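Local coordinates for protein N-alpha-acetyltransferase 30 (Saccharomyces cerevisiae, PDB 6YGA) that catalyses, as the catalytic subunit of the NatC complex, transfer of the acetyl group of acetyl-CoA to the N-terminal methionine of proteins such as the L-A virus GAG protein, at residues 103-106 against 107-111; 128-132 against 133-137; 36-40 against 41-45; 30-33 against 34-37. One frame throughout, in Å; residues are numbered along the deposited sequence.

Contact 1 (103-106 against 107-111); sequences AIDK and MQREH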
loop_
_atom_site.group_PDB
_atom_site.type_symbol
_atom_site.label_atom_id
_atom_site.label_comp_id
_atom_site.label_asym_id
_atom_site.label_seq_id
_atom_site.Cartn_x
_atom_site.Cartn_y
_atom_site.Cartn_z
ATOM N N ALA A 103 20.883 -12.611 -19.181
ATOM C CA ALA A 103 21.234 -11.734 -18.068
ATOM C C ALA A 103 21.303 -12.507 -16.756
ATOM O O ALA A 103 22.234 -12.316 -15.965
ATOM C CB ALA A 103 20.229 -10.588 -17.965
ATOM N N ILE A 104 20.327 -13.382 -16.506
ATOM C CA ILE A 104 20.355 -14.186 -15.288
ATOM C C ILE A 104 21.547 -15.134 -15.307
ATOM O O ILE A 104 22.192 -15.367 -14.277
ATOM C CB ILE A 104 19.025 -14.943 -15.113
ATOM C CG1 ILE A 104 17.873 -13.955 -14.922
ATOM C CG2 ILE A 104 19.100 -15.901 -13.928
ATOM C CD1 ILE A 104 16.532 -14.625 -14.690
ATOM N N ASP A 105 21.864 -15.687 -16.480
ATOM C CA ASP A 105 23.034 -16.551 -16.600
ATOM C C ASP A 105 24.310 -15.795 -16.248
ATOM O O ASP A 105 25.202 -16.343 -15.590
ATOM C CB ASP A 105 23.107 -17.130 -18.015
ATOM C CG ASP A 105 24.249 -18.113 -18.192
ATOM O OD1 ASP A 105 25.409 -17.667 -18.312
ATOM O OD2 ASP A 105 23.987 -19.335 -18.206
ATOM N N LYS A 106 24.405 -14.530 -16.663
ATOM C CA LYS A 106 25.570 -13.717 -16.326
ATOM C C LYS A 106 25.635 -13.450 -14.827
ATOM O O LYS A 106 26.702 -13.559 -14.211
ATOM C CB LYS A 106 25.530 -12.404 -17.109
ATOM C CG LYS A 106 26.619 -11.405 -16.738
ATOM C CD LYS A 106 28.008 -11.972 -16.992
ATOM C CE LYS A 106 29.091 -10.941 -16.698
ATOM N NZ LYS A 106 30.454 -11.506 -16.889
HETATM N N MSE A 107 24.503 -13.101 -14.224
HETATM C CA MSE A 107 24.457 -12.779 -12.803
HETATM C C MSE A 107 24.693 -14.024 -11.945
HETATM O O MSE A 107 25.312 -13.936 -10.886
HETATM C CB MSE A 107 23.123 -12.106 -12.451
HETATM C CG MSE A 107 22.966 -10.720 -13.083
HETATM SE SE MSE A 107 21.429 -9.694 -12.449
HETATM C CE MSE A 107 20.037 -10.451 -13.585
ATOM N N GLN A 108 24.226 -15.186 -12.410
ATOM C CA GLN A 108 24.534 -16.427 -11.703
ATOM C C GLN A 108 26.025 -16.730 -11.756
ATOM O O GLN A 108 26.620 -17.132 -10.748
ATOM C CB GLN A 108 23.732 -17.589 -12.287
ATOM C CG GLN A 108 24.040 -18.922 -11.627
ATOM C CD GLN A 108 23.073 -20.010 -12.035
ATOM O OE1 GLN A 108 22.833 -20.232 -13.222
ATOM N NE2 GLN A 108 22.501 -20.690 -11.050
ATOM N N ARG A 109 26.647 -16.545 -12.923
ATOM C CA ARG A 109 28.088 -16.729 -13.029
ATOM C C ARG A 109 28.847 -15.685 -12.225
ATOM O O ARG A 109 30.004 -15.918 -11.864
ATOM C CB ARG A 109 28.525 -16.700 -14.499
ATOM C CG ARG A 109 28.192 -17.979 -15.261
ATOM C CD ARG A 109 28.705 -17.969 -16.703
ATOM N NE ARG A 109 27.842 -17.201 -17.598
ATOM C CZ ARG A 109 28.186 -16.052 -18.172
ATOM N NH1 ARG A 109 29.385 -15.530 -17.956
ATOM N NH2 ARG A 109 27.329 -15.429 -18.970
ATOM N N GLU A 110 28.220 -14.549 -11.926
ATOM C CA GLU A 110 28.782 -13.574 -11.006
ATOM C C GLU A 110 28.412 -13.858 -9.556
ATOM O O GLU A 110 28.613 -12.992 -8.699
ATOM C CB GLU A 110 28.348 -12.159 -11.400
ATOM C CG GLU A 110 28.926 -11.696 -12.734
ATOM C CD GLU A 110 30.447 -11.747 -12.768
ATOM O OE1 GLU A 110 31.077 -11.419 -11.741
ATOM O OE2 GLU A 110 31.015 -12.117 -13.820
ATOM N N HIS A 111 27.867 -15.042 -9.271
ATOM C CA HIS A 111 27.650 -15.524 -7.912
ATOM C C HIS A 111 26.509 -14.795 -7.204
ATOM O O HIS A 111 26.500 -14.695 -5.973
ATOM C CB HIS A 111 28.938 -15.434 -7.087
ATOM C CG HIS A 111 30.120 -16.081 -7.742
ATOM N ND1 HIS A 111 31.104 -15.367 -8.393
ATOM C CD2 HIS A 111 30.479 -17.383 -7.835
ATOM C CE1 HIS A 111 32.017 -16.202 -8.857
ATOM N NE2 HIS A 111 31.662 -17.431 -8.532
#
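D105 OD1 is gripped twice by the guanidinium of R109, one turn further along the helix. NE of R109 makes the shorter bond, 2.6 Å to OD1 of D105, fairly straight at the hydrogen (161°) and meeting the oxygen nearly end-on to its C-O bond; NH2 adds a weak, more bent one at 3.0 Å to the same oxygen. OD1 lies in the guanidinium plane, although the carboxylate is turned 44° against it. R109 gets back to D105 through a bend at chi3 (-79°), which brings one guanidinium face over CA of K106, 3.6 Å from NH2. K106 runs across R109 at about a right angle and carries its amine past it to E110, where NZ forms a salt bridge with OE2 at 3.2 Å on the anti side of the carboxylate. This is the C-terminal end of helix 95-109, the crossover helix of a beta-alpha-beta unit in the GNAT fold, and a Schellman motif closes it: H111, at positive phi, gives its N to Q108 O at 2.8 Å, and C112 N reaches M107 O. On the buried side, M107, a selenomethionine, folds its CE back to 4.4 Å from A103 CB and 4.3 Å from I104 CG1, while A103 and M107 pack on C67 of strand 61-72. F578 of the N-alpha-acetyltransferase 35 chain covers I104, D105 and Q108.

Contact 2 (128-132 against 133-137); sequences NLYEG and MGFIR. With EDO (1,2-ethanediol), chain K.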
loop_
_atom_site.group_PDB
_atom_site.type_symbol
_atom_site.label_atom_id
_atom_site.label_comp_id
_atom_site.label_asym_id
_atom_site.label_seq_id
_atom_site.Cartn_x
_atom_site.Cartn_y
_atom_site.Cartn_z
ATOM N N ASN A 128 3.888 -14.207 -16.721
ATOM C CA ASN A 128 4.025 -15.526 -17.328
ATOM C C ASN A 128 5.475 -15.808 -17.708
ATOM O O ASN A 128 5.957 -16.937 -17.555
ATOM C CB ASN A 128 3.108 -15.633 -18.546
ATOM C CG ASN A 128 3.076 -17.028 -19.134
ATOM O OD1 ASN A 128 2.251 -17.859 -18.749
ATOM N ND2 ASN A 128 3.968 -17.292 -20.081
ATOM N N LEU A 129 6.192 -14.791 -18.188
ATOM C CA LEU A 129 7.583 -14.984 -18.588
ATOM C C LEU A 129 8.470 -15.284 -17.384
ATOM O O LEU A 129 9.286 -16.214 -17.416
ATOM C CB LEU A 129 8.074 -13.747 -19.345
ATOM C CG LEU A 129 9.564 -13.478 -19.568
ATOM C CD1 LEU A 129 10.301 -14.697 -20.092
ATOM C CD2 LEU A 129 9.716 -12.316 -20.537
ATOM N N TYR A 130 8.318 -14.514 -16.306
ATOM C CA TYR A 130 9.200 -14.657 -15.151
ATOM C C TYR A 130 8.837 -15.872 -14.304
ATOM O O TYR A 130 9.718 -16.640 -13.901
ATOM C CB TYR A 130 9.164 -13.377 -14.315
ATOM C CG TYR A 130 9.859 -12.221 -14.991
ATOM C CD1 TYR A 130 11.141 -12.371 -15.506
ATOM C CD2 TYR A 130 9.232 -10.991 -15.138
ATOM C CE1 TYR A 130 11.785 -11.328 -16.129
ATOM C CE2 TYR A 130 9.868 -9.937 -15.767
ATOM C CZ TYR A 130 11.148 -10.113 -16.260
ATOM O OH TYR A 130 11.796 -9.074 -16.886
ATOM N N GLU A 131 7.548 -16.068 -14.021
ATOM C CA GLU A 131 7.156 -17.202 -13.193
ATOM C C GLU A 131 7.436 -18.527 -13.890
ATOM O O GLU A 131 7.675 -19.541 -13.224
ATOM C CB GLU A 131 5.681 -17.087 -12.807
ATOM C CG GLU A 131 5.393 -15.903 -11.891
ATOM C CD GLU A 131 3.928 -15.518 -11.861
ATOM O OE1 GLU A 131 3.101 -16.242 -12.455
ATOM O OE2 GLU A 131 3.605 -14.482 -11.244
ATOM N N GLY A 132 7.431 -18.538 -15.225
ATOM C CA GLY A 132 7.823 -19.729 -15.957
ATOM C C GLY A 132 9.281 -20.105 -15.784
ATOM O O GLY A 132 9.651 -21.248 -16.071
HETATM N N MSE A 133 10.113 -19.177 -15.317
HETATM C CA MSE A 133 11.539 -19.440 -15.126
HETATM C C MSE A 133 11.838 -19.828 -13.683
HETATM O O MSE A 133 12.969 -20.185 -13.347
HETATM C CB MSE A 133 12.373 -18.221 -15.520
HETATM C CG MSE A 133 12.156 -17.762 -16.944
HETATM SE SE MSE A 133 13.260 -16.220 -17.376
HETATM C CE MSE A 133 15.013 -16.996 -17.054
ATOM N N GLY A 134 10.819 -19.751 -12.831
ATOM C CA GLY A 134 10.941 -20.132 -11.440
ATOM C C GLY A 134 10.703 -19.009 -10.462
ATOM O O GLY A 134 10.702 -19.259 -9.251
ATOM N N PHE A 135 10.520 -17.783 -10.945
ATOM C CA PHE A 135 10.197 -16.670 -10.067
ATOM C C PHE A 135 8.895 -16.941 -9.327
ATOM O O PHE A 135 7.967 -17.552 -9.869
ATOM C CB PHE A 135 10.068 -15.375 -10.872
ATOM C CG PHE A 135 11.381 -14.731 -11.230
ATOM C CD1 PHE A 135 12.074 -15.118 -12.368
ATOM C CD2 PHE A 135 11.905 -13.717 -10.444
ATOM C CE1 PHE A 135 13.275 -14.518 -12.706
ATOM C CE2 PHE A 135 13.109 -13.111 -10.775
ATOM C CZ PHE A 135 13.793 -13.511 -11.908
ATOM N N ILE A 136 8.830 -16.487 -8.077
ATOM C CA ILE A 136 7.596 -16.499 -7.308
ATOM C C ILE A 136 7.386 -15.114 -6.717
ATOM O O ILE A 136 8.331 -14.348 -6.508
ATOM C CB ILE A 136 7.589 -17.571 -6.194
ATOM C CG1 ILE A 136 8.788 -17.395 -5.261
ATOM C CG2 ILE A 136 7.560 -18.969 -6.798
ATOM C CD1 ILE A 136 8.806 -18.375 -4.104
ATOM N N ARG A 137 6.121 -14.797 -6.460
ATOM C CA ARG A 137 5.749 -13.515 -5.883
ATOM C C ARG A 137 5.998 -13.531 -4.380
ATOM O O ARG A 137 5.498 -14.406 -3.665
ATOM C CB ARG A 137 4.282 -13.216 -6.183
ATOM C CG ARG A 137 3.909 -13.502 -7.628
ATOM C CD ARG A 137 2.412 -13.480 -7.857
ATOM N NE ARG A 137 2.082 -13.947 -9.200
ATOM C CZ ARG A 137 0.846 -14.142 -9.646
ATOM N NH1 ARG A 137 -0.195 -13.914 -8.856
ATOM N NH2 ARG A 137 0.650 -14.571 -10.885
HETATM C C1 EDO K . 10.699 -6.150 -14.919
HETATM O O1 EDO K . 9.925 -6.350 -16.109
HETATM C C2 EDO K . 11.886 -5.253 -15.241
HETATM O O2 EDO K . 11.397 -3.987 -15.695
#
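M133, a selenomethionine, touches the preceding turn with both backbone and side chain: its N donates to Y130 O at 2.9 Å, and its CG sits 3.3 Å from L129 O before the side chain leads on toward helix 95-109. G134 follows at positive phi, and its N donates to E131 O. F135 N then closes on Y130 O at 3.3 Å, from the face of that carbonyl opposite to M133 N, so two donors hold one oxygen. The F135 ring runs beside Y130 in the same direction, and the tyrosine turns its edge to the phenylalanine face in a T-shaped pair, centroids 5.4 Å apart and planes at 63°. Beyond I136, R137 extends back to E131 and grips it side-on: NE at 2.6 Å and NH2 at 3.0 Å both bond OE2, which lies in the guanidinium plane. E131 OE1 has a second cation in K461 of the N-alpha-acetyltransferase 35 chain, bringing this salt bridge into the subunit interface. The turn is a Schellman motif at the end of helix 124-131, leading into strand 136-141, the outermost strand of the GNAT sheet within this chain.

Contact 3 (36-40 against 41-45); sequences YRYFL and NQWPE
Y38 and W43 meet as a T-shaped pair, the indole pushing its six-membered edge at the phenol face with the planes at 76° and the ring centroids 5.3 Å apart. CZ3 of W43 does the touching, 3.8 Å from CZ of Y38 and nearer the rim of the ring than its middle. A chi1 of 158° sets CG of Y38 beside the carbonyl carbon, and the ring stands out from the helix with a face turned to W43. R37 and N41 form a second pair, crossing obliquely with guanidinium and amide 67° apart, and N41 OD1 lies 3.2 Å from R37 CG. The charge of R37 is directed instead to D32 of the N-alpha-acetyltransferase 38 chain. Between these pairs helix 33-40 of the GNAT fold runs out into the loop before strand 47-52, yet helical bonding persists, as W43 N donates to F39 O at 2.8 Å and N41 N to R37 O at 3.2 Å. P44 has no N-H to offer L40 O and packs its CB at 3.2 Å from that oxygen. W43 continues onto K68 and D70 of strand 61-72, while I40 of the N-alpha-acetyltransferase 35 chain packs on R37 and N41.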
loop_
_atom_site.group_PDB
_atom_site.type_symbol
_atom_site.label_atom_id
_atom_site.label_comp_id
_atom_site.label_asym_id
_atom_site.label_seq_id
_atom_site.Cartn_x
_atom_site.Cartn_y
_atom_site.Cartn_z
ATOM N N TYR A 36 20.279 6.048 -16.505
ATOM C CA TYR A 36 20.983 5.096 -17.358
ATOM C C TYR A 36 22.462 5.031 -17.008
ATOM O O TYR A 36 23.085 3.969 -17.112
ATOM C CB TYR A 36 20.802 5.473 -18.827
ATOM C CG TYR A 36 19.385 5.329 -19.324
ATOM C CD1 TYR A 36 18.894 4.095 -19.727
ATOM C CD2 TYR A 36 18.537 6.426 -19.391
ATOM C CE1 TYR A 36 17.597 3.955 -20.181
ATOM C CE2 TYR A 36 17.237 6.297 -19.844
ATOM C CZ TYR A 36 16.772 5.059 -20.237
ATOM O OH TYR A 36 15.481 4.919 -20.690
ATOM N N ARG A 37 23.040 6.155 -16.588
ATOM C CA ARG A 37 24.458 6.171 -16.257
ATOM C C ARG A 37 24.726 5.476 -14.929
ATOM O O ARG A 37 25.819 4.941 -14.720
ATOM C CB ARG A 37 24.961 7.611 -16.235
ATOM C CG ARG A 37 26.414 7.744 -16.605
ATOM C CD ARG A 37 26.667 8.971 -17.457
ATOM N NE ARG A 37 26.276 8.777 -18.851
ATOM C CZ ARG A 37 27.055 8.222 -19.774
ATOM N NH1 ARG A 37 28.267 7.792 -19.449
ATOM N NH2 ARG A 37 26.624 8.094 -21.021
ATOM N N TYR A 38 23.742 5.469 -14.026
ATOM C CA TYR A 38 23.882 4.730 -12.776
ATOM C C TYR A 38 23.989 3.232 -13.034
ATOM O O TYR A 38 24.771 2.534 -12.378
ATOM C CB TYR A 38 22.697 5.038 -11.858
ATOM C CG TYR A 38 22.433 3.998 -10.789
ATOM C CD1 TYR A 38 23.214 3.935 -9.644
ATOM C CD2 TYR A 38 21.387 3.093 -10.920
ATOM C CE1 TYR A 38 22.970 2.992 -8.664
ATOM C CE2 TYR A 38 21.134 2.147 -9.946
ATOM C CZ TYR A 38 21.928 2.101 -8.821
ATOM O OH TYR A 38 21.675 1.159 -7.851
ATOM N N PHE A 39 23.215 2.722 -13.993
ATOM C CA PHE A 39 23.269 1.304 -14.329
ATOM C C PHE A 39 24.484 0.975 -15.191
ATOM O O PHE A 39 25.286 0.104 -14.840
ATOM C CB PHE A 39 21.987 0.885 -15.054
ATOM C CG PHE A 39 20.840 0.550 -14.137
ATOM C CD1 PHE A 39 20.747 -0.705 -13.558
ATOM C CD2 PHE A 39 19.840 1.478 -13.878
ATOM C CE1 PHE A 39 19.692 -1.025 -12.722
ATOM C CE2 PHE A 39 18.781 1.163 -13.041
ATOM C CZ PHE A 39 18.708 -0.091 -12.463
ATOM N N LEU A 40 24.639 1.667 -16.322
ATOM C CA LEU A 40 25.549 1.199 -17.362
ATOM C C LEU A 40 27.012 1.475 -17.042
ATOM O O LEU A 40 27.884 0.696 -17.441
ATOM C CB LEU A 40 25.177 1.832 -18.706
ATOM C CG LEU A 40 24.125 1.111 -19.557
ATOM C CD1 LEU A 40 22.781 0.977 -18.847
ATOM C CD2 LEU A 40 23.958 1.821 -20.894
ATOM N N ASN A 41 27.308 2.568 -16.341
ATOM C CA ASN A 41 28.695 2.863 -16.012
ATOM C C ASN A 41 29.212 2.005 -14.865
ATOM O O ASN A 41 30.390 1.629 -14.858
ATOM C CB ASN A 41 28.848 4.348 -15.684
ATOM C CG ASN A 41 28.872 5.210 -16.927
ATOM O OD1 ASN A 41 27.935 5.188 -17.729
ATOM N ND2 ASN A 41 29.943 5.973 -17.098
ATOM N N GLN A 42 28.354 1.660 -13.908
ATOM C CA GLN A 42 28.783 0.881 -12.755
ATOM C C GLN A 42 28.627 -0.622 -12.959
ATOM O O GLN A 42 29.419 -1.398 -12.410
ATOM C CB GLN A 42 28.016 1.335 -11.514
ATOM C CG GLN A 42 28.227 2.815 -11.203
ATOM C CD GLN A 42 27.555 3.258 -9.921
ATOM O OE1 GLN A 42 26.355 3.055 -9.729
ATOM N NE2 GLN A 42 28.328 3.874 -9.035
ATOM N N TRP A 43 27.638 -1.058 -13.740
ATOM C CA TRP A 43 27.477 -2.463 -14.114
ATOM C C TRP A 43 27.379 -2.568 -15.633
ATOM O O TRP A 43 26.326 -2.939 -16.171
ATOM C CB TRP A 43 26.244 -3.081 -13.460
ATOM C CG TRP A 43 26.270 -3.068 -11.967
ATOM C CD1 TRP A 43 26.804 -4.018 -11.145
ATOM C CD2 TRP A 43 25.724 -2.057 -11.113
ATOM N NE1 TRP A 43 26.630 -3.657 -9.831
ATOM C CE2 TRP A 43 25.968 -2.458 -9.785
ATOM C CE3 TRP A 43 25.055 -0.851 -11.343
ATOM C CZ2 TRP A 43 25.569 -1.697 -8.692
ATOM C CZ3 TRP A 43 24.659 -0.097 -10.256
ATOM C CH2 TRP A 43 24.917 -0.523 -8.947
ATOM N N PRO A 44 28.457 -2.252 -16.358
ATOM C CA PRO A 44 28.408 -2.423 -17.818
ATOM C C PRO A 44 28.260 -3.871 -18.234
ATOM O O PRO A 44 27.688 -4.153 -19.293
ATOM C CB PRO A 44 29.745 -1.831 -18.284
ATOM C CG PRO A 44 30.645 -2.008 -17.119
ATOM C CD PRO A 44 29.789 -1.815 -15.904
ATOM N N GLU A 45 28.737 -4.806 -17.418
ATOM C CA GLU A 45 28.688 -6.217 -17.770
ATOM C C GLU A 45 27.305 -6.827 -17.589
ATOM O O GLU A 45 27.116 -7.999 -17.932
ATOM C CB GLU A 45 29.706 -7.000 -16.934
ATOM C CG GLU A 45 29.354 -7.113 -15.454
ATOM C CD GLU A 45 29.678 -5.859 -14.658
ATOM O OE1 GLU A 45 30.207 -4.893 -15.244
ATOM O OE2 GLU A 45 29.410 -5.846 -13.439
#

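Contact 4 (30-33 against 34-37); sequences PYSI and YVYR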
loop_
_atom_site.group_PDB
_atom_site.type_symbol
_atom_site.label_atom_id
_atom_site.label_comp_id
_atom_site.label_asym_id
_atom_site.label_seq_id
_atom_site.Cartn_x
_atom_site.Cartn_y
_atom_site.Cartn_z
ATOM N N PRO A 30 9.479 8.495 -17.698
ATOM C CA PRO A 30 10.791 8.145 -18.252
ATOM C C PRO A 30 11.930 8.245 -17.254
ATOM O O PRO A 30 11.731 8.567 -16.078
ATOM C CB PRO A 30 10.955 9.167 -19.381
ATOM C CG PRO A 30 10.317 10.389 -18.815
ATOM C CD PRO A 30 9.154 9.911 -17.943
ATOM N N TYR A 31 13.137 7.967 -17.729
ATOM C CA TYR A 31 14.346 8.029 -16.925
ATOM C C TYR A 31 15.269 9.118 -17.459
ATOM O O TYR A 31 15.320 9.374 -18.665
ATOM C CB TYR A 31 15.083 6.685 -16.927
ATOM C CG TYR A 31 14.263 5.531 -16.396
ATOM C CD1 TYR A 31 13.297 5.733 -15.419
ATOM C CD2 TYR A 31 14.452 4.240 -16.875
ATOM C CE1 TYR A 31 12.544 4.685 -14.932
ATOM C CE2 TYR A 31 13.704 3.182 -16.392
ATOM C CZ TYR A 31 12.750 3.413 -15.422
ATOM O OH TYR A 31 11.997 2.372 -14.934
ATOM N N SER A 32 15.994 9.760 -16.548
ATOM C CA SER A 32 16.985 10.737 -16.961
ATOM C C SER A 32 18.236 10.028 -17.473
ATOM O O SER A 32 18.384 8.810 -17.357
ATOM C CB SER A 32 17.338 11.676 -15.806
ATOM O OG SER A 32 18.113 11.014 -14.821
ATOM N N ILE A 33 19.144 10.813 -18.055
ATOM C CA ILE A 33 20.413 10.261 -18.524
ATOM C C ILE A 33 21.174 9.623 -17.368
ATOM O O ILE A 33 21.830 8.587 -17.531
ATOM C CB ILE A 33 21.247 11.354 -19.222
ATOM C CG1 ILE A 33 20.636 11.709 -20.583
ATOM C CG2 ILE A 33 22.699 10.919 -19.395
ATOM C CD1 ILE A 33 21.423 12.755 -21.360
ATOM N N TYR A 34 21.084 10.217 -16.178
ATOM C CA TYR A 34 21.829 9.703 -15.038
ATOM C C TYR A 34 21.177 8.485 -14.397
ATOM O O TYR A 34 21.831 7.801 -13.602
ATOM C CB TYR A 34 22.038 10.813 -14.012
ATOM C CG TYR A 34 23.268 11.623 -14.326
ATOM C CD1 TYR A 34 24.510 11.246 -13.833
ATOM C CD2 TYR A 34 23.198 12.738 -15.151
ATOM C CE1 TYR A 34 25.646 11.971 -14.129
ATOM C CE2 TYR A 34 24.327 13.471 -15.453
ATOM C CZ TYR A 34 25.548 13.083 -14.940
ATOM O OH TYR A 34 26.671 13.815 -15.244
ATOM N N VAL A 35 19.922 8.183 -14.729
ATOM C CA VAL A 35 19.381 6.869 -14.397
ATOM C C VAL A 35 20.098 5.796 -15.206
ATOM O O VAL A 35 20.511 4.760 -14.674
ATOM C CB VAL A 35 17.861 6.831 -14.637
ATOM C CG1 VAL A 35 17.303 5.465 -14.265
ATOM C CG2 VAL A 35 17.165 7.924 -13.850
ATOM N N TYR A 36 20.279 6.048 -16.505
ATOM C CA TYR A 36 20.983 5.096 -17.358
ATOM C C TYR A 36 22.462 5.031 -17.008
ATOM O O TYR A 36 23.085 3.969 -17.112
ATOM C CB TYR A 36 20.802 5.473 -18.827
ATOM C CG TYR A 36 19.385 5.329 -19.324
ATOM C CD1 TYR A 36 18.894 4.095 -19.727
ATOM C CD2 TYR A 36 18.537 6.426 -19.391
ATOM C CE1 TYR A 36 17.597 3.955 -20.181
ATOM C CE2 TYR A 36 17.237 6.297 -19.844
ATOM C CZ TYR A 36 16.772 5.059 -20.237
ATOM O OH TYR A 36 15.481 4.919 -20.690
ATOM N N ARG A 37 23.040 6.155 -16.588
ATOM C CA ARG A 37 24.458 6.171 -16.257
ATOM C C ARG A 37 24.726 5.476 -14.929
ATOM O O ARG A 37 25.819 4.941 -14.720
ATOM C CB ARG A 37 24.961 7.611 -16.235
ATOM C CG ARG A 37 26.414 7.744 -16.605
ATOM C CD ARG A 37 26.667 8.971 -17.457
ATOM N NE ARG A 37 26.276 8.777 -18.851
ATOM C CZ ARG A 37 27.055 8.222 -19.774
ATOM N NH1 ARG A 37 28.267 7.792 -19.449
ATOM N NH2 ARG A 37 26.624 8.094 -21.021
#
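Y31 and Y36 bring their side chains together at about a right angle, with CE2 of the Y36 ring 3.6 Å from CB of Y31. Around the Y36 ring, I33 O lies at the edge near its plane, whereas S32 O and Y31 CB come in obliquely; the S32 oxygen is 3.1 Å from ring atom CD2. The Y31 ring has V35 CG1 on an oblique approach, 3.7 Å from its CG, and the two side chains also meet at their roots, CB to CB at 3.6 Å. V35 places CG1 anti to its backbone N (chi1 -179°), which directs that methyl to Y31 while CG2 faces the hydroxyl of S32. Further along, the Y34 ring stands obliquely past the I33 carbonyl carbon.

S32 turns its OG between its own N and carbonyl carbon (chi1 72°), toward the amides of the first turn. There it accepts weak bonds from Y34 N and from V35 N, each 3.4 Å from OG. The same hydroxyl bonds to S54 of the N-alpha-acetyltransferase 35 chain, whose E56 takes the N-H of I33, and Y34 OH bonds to the backbone of N36 in the N-alpha-acetyltransferase 38 chain, so both partner subunits meet this helix start. The regular bonding is under way at R37 N, which donates to I33 O at 2.9 Å in the carbonyl plane. A serine N-cap of this kind begins helix 33-40, the second helix of this GNAT domain.

Contacts 3 and 4 are the two ends of helix 33-40, with centres 10 Å apart and Y36 and R37 in common; contact 4 starts the helix with a serine cap, contact 3 has an aromatic pair at its end. Contacts 1 and 2 both close helices with Schellman motifs, and touch where I104 packs on M133 and F135. Contacts 2 and 4 are the buried ones, contacts 1 and 3 only partly so. Contact 1 has salt bridges along one helix turn; that of contact 2 ties helix end to strand. Contact 3 reaches contact 1 where E45 O packs against K106, while contacts 2 and 3 lie about 25 Å apart, centre to centre.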